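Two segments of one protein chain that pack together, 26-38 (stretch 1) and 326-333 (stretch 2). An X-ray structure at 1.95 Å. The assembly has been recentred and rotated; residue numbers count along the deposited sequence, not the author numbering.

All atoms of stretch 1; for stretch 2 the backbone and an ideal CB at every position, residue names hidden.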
# COMPACT_ATOMS: atom_id res chain seq x y z
N LEU A 26 -0.71 15.60 14.54
CA LEU A 26 0.52 14.94 14.99
C LEU A 26 1.81 15.53 14.44
O LEU A 26 2.76 15.79 15.19
CB LEU A 26 0.44 13.45 14.68
CG LEU A 26 -0.60 12.73 15.55
CD1 LEU A 26 -0.77 11.31 15.08
CD2 LEU A 26 -0.18 12.77 17.03
N THR A 27 1.86 15.73 13.14
CA THR A 27 3.08 16.13 12.48
C THR A 27 3.38 17.58 12.80
O THR A 27 2.51 18.44 12.69
CB THR A 27 2.97 15.93 10.97
OG1 THR A 27 2.56 14.58 10.71
CG2 THR A 27 4.31 16.20 10.27
N GLN A 28 4.63 17.83 13.19
CA GLN A 28 5.07 19.18 13.53
C GLN A 28 5.66 19.85 12.30
O GLN A 28 6.52 19.28 11.62
CB GLN A 28 6.12 19.13 14.64
CG GLN A 28 5.60 18.57 15.95
CD GLN A 28 4.64 19.53 16.65
OE1 GLN A 28 5.06 20.52 17.25
NE2 GLN A 28 3.34 19.24 16.54
N TYR A 29 5.19 21.05 12.00
CA TYR A 29 5.70 21.81 10.87
C TYR A 29 6.31 23.12 11.34
O TYR A 29 5.84 23.72 12.30
CB TYR A 29 4.57 22.11 9.88
CG TYR A 29 4.10 20.92 9.08
CD1 TYR A 29 3.11 20.06 9.57
CD2 TYR A 29 4.65 20.65 7.83
CE1 TYR A 29 2.68 18.96 8.82
CE2 TYR A 29 4.25 19.57 7.09
CZ TYR A 29 3.26 18.73 7.57
OH TYR A 29 2.88 17.65 6.80
N MET A 30 7.36 23.56 10.65
CA MET A 30 7.93 24.88 10.92
C MET A 30 6.86 25.92 10.62
O MET A 30 6.02 25.70 9.75
CB MET A 30 9.15 25.10 10.03
CG MET A 30 10.33 24.16 10.30
SD MET A 30 10.95 24.23 12.00
CE MET A 30 11.07 25.99 12.24
N PRO A 31 6.88 27.05 11.35
CA PRO A 31 5.84 28.08 11.16
C PRO A 31 5.71 28.56 9.71
O PRO A 31 4.58 28.79 9.28
CB PRO A 31 6.30 29.21 12.09
CG PRO A 31 7.01 28.47 13.21
CD PRO A 31 7.78 27.39 12.47
N THR A 32 6.81 28.68 8.97
CA THR A 32 6.71 29.06 7.56
C THR A 32 6.03 27.95 6.74
O THR A 32 5.33 28.21 5.77
CB THR A 32 8.07 29.41 6.94
OG1 THR A 32 8.99 28.34 7.17
CG2 THR A 32 8.61 30.70 7.56
N SER A 33 6.22 26.71 7.16
CA SER A 33 5.56 25.60 6.49
C SER A 33 4.09 25.49 6.89
O SER A 33 3.27 25.06 6.08
CB SER A 33 6.33 24.30 6.72
OG SER A 33 7.33 24.13 5.73
N GLN A 34 3.75 25.88 8.12
CA GLN A 34 2.35 25.90 8.52
C GLN A 34 1.57 26.89 7.68
O GLN A 34 0.41 26.64 7.32
CB GLN A 34 2.17 26.25 10.00
CG GLN A 34 0.69 26.22 10.45
CD GLN A 34 0.00 24.88 10.12
OE1 GLN A 34 0.43 23.82 10.59
NE2 GLN A 34 -1.07 24.93 9.32
N SER A 35 2.20 28.01 7.37
CA SER A 35 1.57 29.03 6.52
C SER A 35 1.29 28.49 5.12
O SER A 35 0.23 28.77 4.55
CB SER A 35 2.42 30.29 6.46
OG SER A 35 1.97 31.13 5.40
N LEU A 36 2.21 27.70 4.58
CA LEU A 36 1.99 27.02 3.30
C LEU A 36 0.83 26.00 3.33
O LEU A 36 0.03 25.93 2.39
CB LEU A 36 3.28 26.38 2.79
CG LEU A 36 3.19 25.60 1.48
CD1 LEU A 36 2.46 26.41 0.42
CD2 LEU A 36 4.58 25.23 1.00
N LEU A 37 0.75 25.22 4.41
CA LEU A 37 -0.36 24.30 4.63
C LEU A 37 -1.71 25.01 4.64
O LEU A 37 -2.69 24.52 4.07
CB LEU A 37 -0.16 23.53 5.94
CG LEU A 37 0.98 22.51 5.90
CD1 LEU A 37 1.06 21.74 7.20
CD2 LEU A 37 0.79 21.53 4.72
N ASP A 38 -1.77 26.18 5.27
CA ASP A 38 -3.00 26.96 5.29
C ASP A 38 -3.38 27.40 3.87
O ASP A 38 -4.55 27.29 3.49
CB ASP A 38 -2.87 28.16 6.24
CG ASP A 38 -2.58 27.74 7.67
OD1 ASP A 38 -3.03 26.66 8.09
OD2 ASP A 38 -1.87 28.51 8.37
N UNK A 326 11.04 12.24 9.94
CA UNK A 326 11.27 13.64 10.26
C UNK A 326 10.57 14.02 11.57
O UNK A 326 9.44 13.61 11.83
CB UNK A 326 10.78 14.53 9.12
N UNK A 327 11.28 14.77 12.40
CA UNK A 327 10.76 15.23 13.68
C UNK A 327 9.90 16.45 13.45
O UNK A 327 8.80 16.58 13.99
CB UNK A 327 11.89 15.54 14.66
N UNK A 328 10.39 17.36 12.62
CA UNK A 328 9.67 18.57 12.32
C UNK A 328 9.89 18.81 10.84
O UNK A 328 10.96 18.51 10.31
CB UNK A 328 10.13 19.75 13.18
N UNK A 329 8.87 19.33 10.17
CA UNK A 329 8.91 19.37 8.72
C UNK A 329 9.10 20.76 8.15
O UNK A 329 8.38 21.69 8.51
CB UNK A 329 7.62 18.77 8.16
N UNK A 330 10.08 20.87 7.26
CA UNK A 330 10.15 21.99 6.34
C UNK A 330 9.73 21.46 4.97
O UNK A 330 10.40 20.62 4.40
CB UNK A 330 11.55 22.61 6.31
N UNK A 331 8.61 21.95 4.45
CA UNK A 331 8.05 21.44 3.19
C UNK A 331 8.96 21.70 1.99
O UNK A 331 9.07 20.87 1.09
CB UNK A 331 6.68 22.07 2.94
N UNK A 332 9.62 22.85 1.98
CA UNK A 332 10.46 23.21 0.85
C UNK A 332 11.64 22.25 0.78
O UNK A 332 12.01 21.78 -0.30
CB UNK A 332 10.94 24.66 0.96
N UNK A 333 12.22 21.95 1.93
CA UNK A 333 13.32 21.01 1.99
C UNK A 333 12.87 19.59 1.64
O UNK A 333 13.50 18.93 0.83
CB UNK A 333 13.95 21.04 3.38

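At position 326 the ideal CB has nothing of stretch 1 within 5.5 Å, so stretch 1 sets no requirement and polar or charged residues would do. The residue is K326, whose side chain leads away and is bonded elsewhere in the structure. Position 327 points its CB away from stretch 1, and its backbone carries the contact: the carbonyl O accepts from water 1, which in turn accepts from the N of Q28. Any small or polar residue would serve; the residue is S327.

Position 328 has extended backbone angles, and its CB lies 4.0 Å from the O of Q28 and 4.7 Å from the SD of M30. A thioether is a soft, apolar neighbour, so a beta-branched or other medium-sized apolar side chain would fit. V328 is found here, its CG2 3.7 Å from M30 SD.

Position 329 is held by its backbone in a parallel bridge with Y29: its N donates to the O of Q28 (2.8 Å), and its O accepts from the N of M30 (3.0 Å). Its CB points to the same side of the sheet as Y29, 3.5 Å from CD2 of that ring and 4.7 Å from CG2 of T27. An aromatic ring beside a methyl invites a compact apolar residue, and valine or isoleucine suits the extended chain. V329 places CG2 over one face of the Y29 ring and 3.6 Å from T27 CG2.

At position 330 the CB points sideways, 4.5 Å from the OG of S33, and the helix starts at the next residue. An N-cap favours a short acceptor: Asp, Asn, Ser or Thr. D330 fulfils this, its OD2 accepting from the N of 333 (2.9 Å). Its OD1 accepts from water 2, which also bonds to T32 OG1 and S33 OG.

Position 331 points toward stretch 1. Its backbone N donates to S33 OG at 2.8 Å, nearly straight at 175°, while its CB has L36 CD2 4.3 Å away and Y29 CE2 at 5.4 Å. Leucine, isoleucine or methionine could reach these apolar groups. I331 does so with both branches: CG2 is 4.1 Å from L36 CD2, whereas CG1 lies 4.0 Å from Y29 CE2 and carries CD1 to within 3.6 Å of L37 CD2.

The CB of position 332 points sideways, with nothing of stretch 1 within 5.5 Å; a short side chain would leave the space toward S33 and L36 empty, and a longer one such as Leu, Met or an aromatic could turn back to it. Y332 does, its CE1 3.9 Å from L36 CD2. Position 333 is out of reach, leaving the choice open; it is S333, whose N makes the capping bond.

Stretch 2 326-333: KSVVDIYS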
# COMPACT_ATOMS: atom_id res chain seq x y z
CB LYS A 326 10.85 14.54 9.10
CG LYS A 326 11.54 14.20 7.79
CD LYS A 326 11.70 15.40 6.89
CE LYS A 326 12.90 15.21 5.96
NZ LYS A 326 13.14 16.41 5.10
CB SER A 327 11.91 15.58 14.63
OG SER A 327 12.74 14.45 14.87
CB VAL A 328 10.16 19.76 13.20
CG1 VAL A 328 11.64 20.01 13.02
CG2 VAL A 328 9.35 21.03 12.92
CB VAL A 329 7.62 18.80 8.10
CG1 VAL A 329 7.75 18.71 6.58
CG2 VAL A 329 7.33 17.45 8.68
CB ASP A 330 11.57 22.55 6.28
CG ASP A 330 11.64 23.80 5.45
OD1 ASP A 330 11.74 24.90 6.03
OD2 ASP A 330 11.58 23.68 4.20
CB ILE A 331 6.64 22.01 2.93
CG1 ILE A 331 5.73 21.75 4.14
CG2 ILE A 331 6.06 21.44 1.66
CD1 ILE A 331 4.29 22.22 3.99
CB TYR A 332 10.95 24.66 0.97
CG TYR A 332 9.84 25.64 1.22
CD1 TYR A 332 9.04 26.11 0.18
CD2 TYR A 332 9.57 26.10 2.51
CE1 TYR A 332 8.01 27.00 0.41
CE2 TYR A 332 8.55 26.99 2.75
CZ TYR A 332 7.77 27.44 1.70
OH TYR A 332 6.75 28.34 1.96
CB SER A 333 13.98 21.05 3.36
OG SER A 333 14.97 20.05 3.44
O HOH W 1 6.58 15.44 13.21
O HOH W 2 9.23 25.89 6.38
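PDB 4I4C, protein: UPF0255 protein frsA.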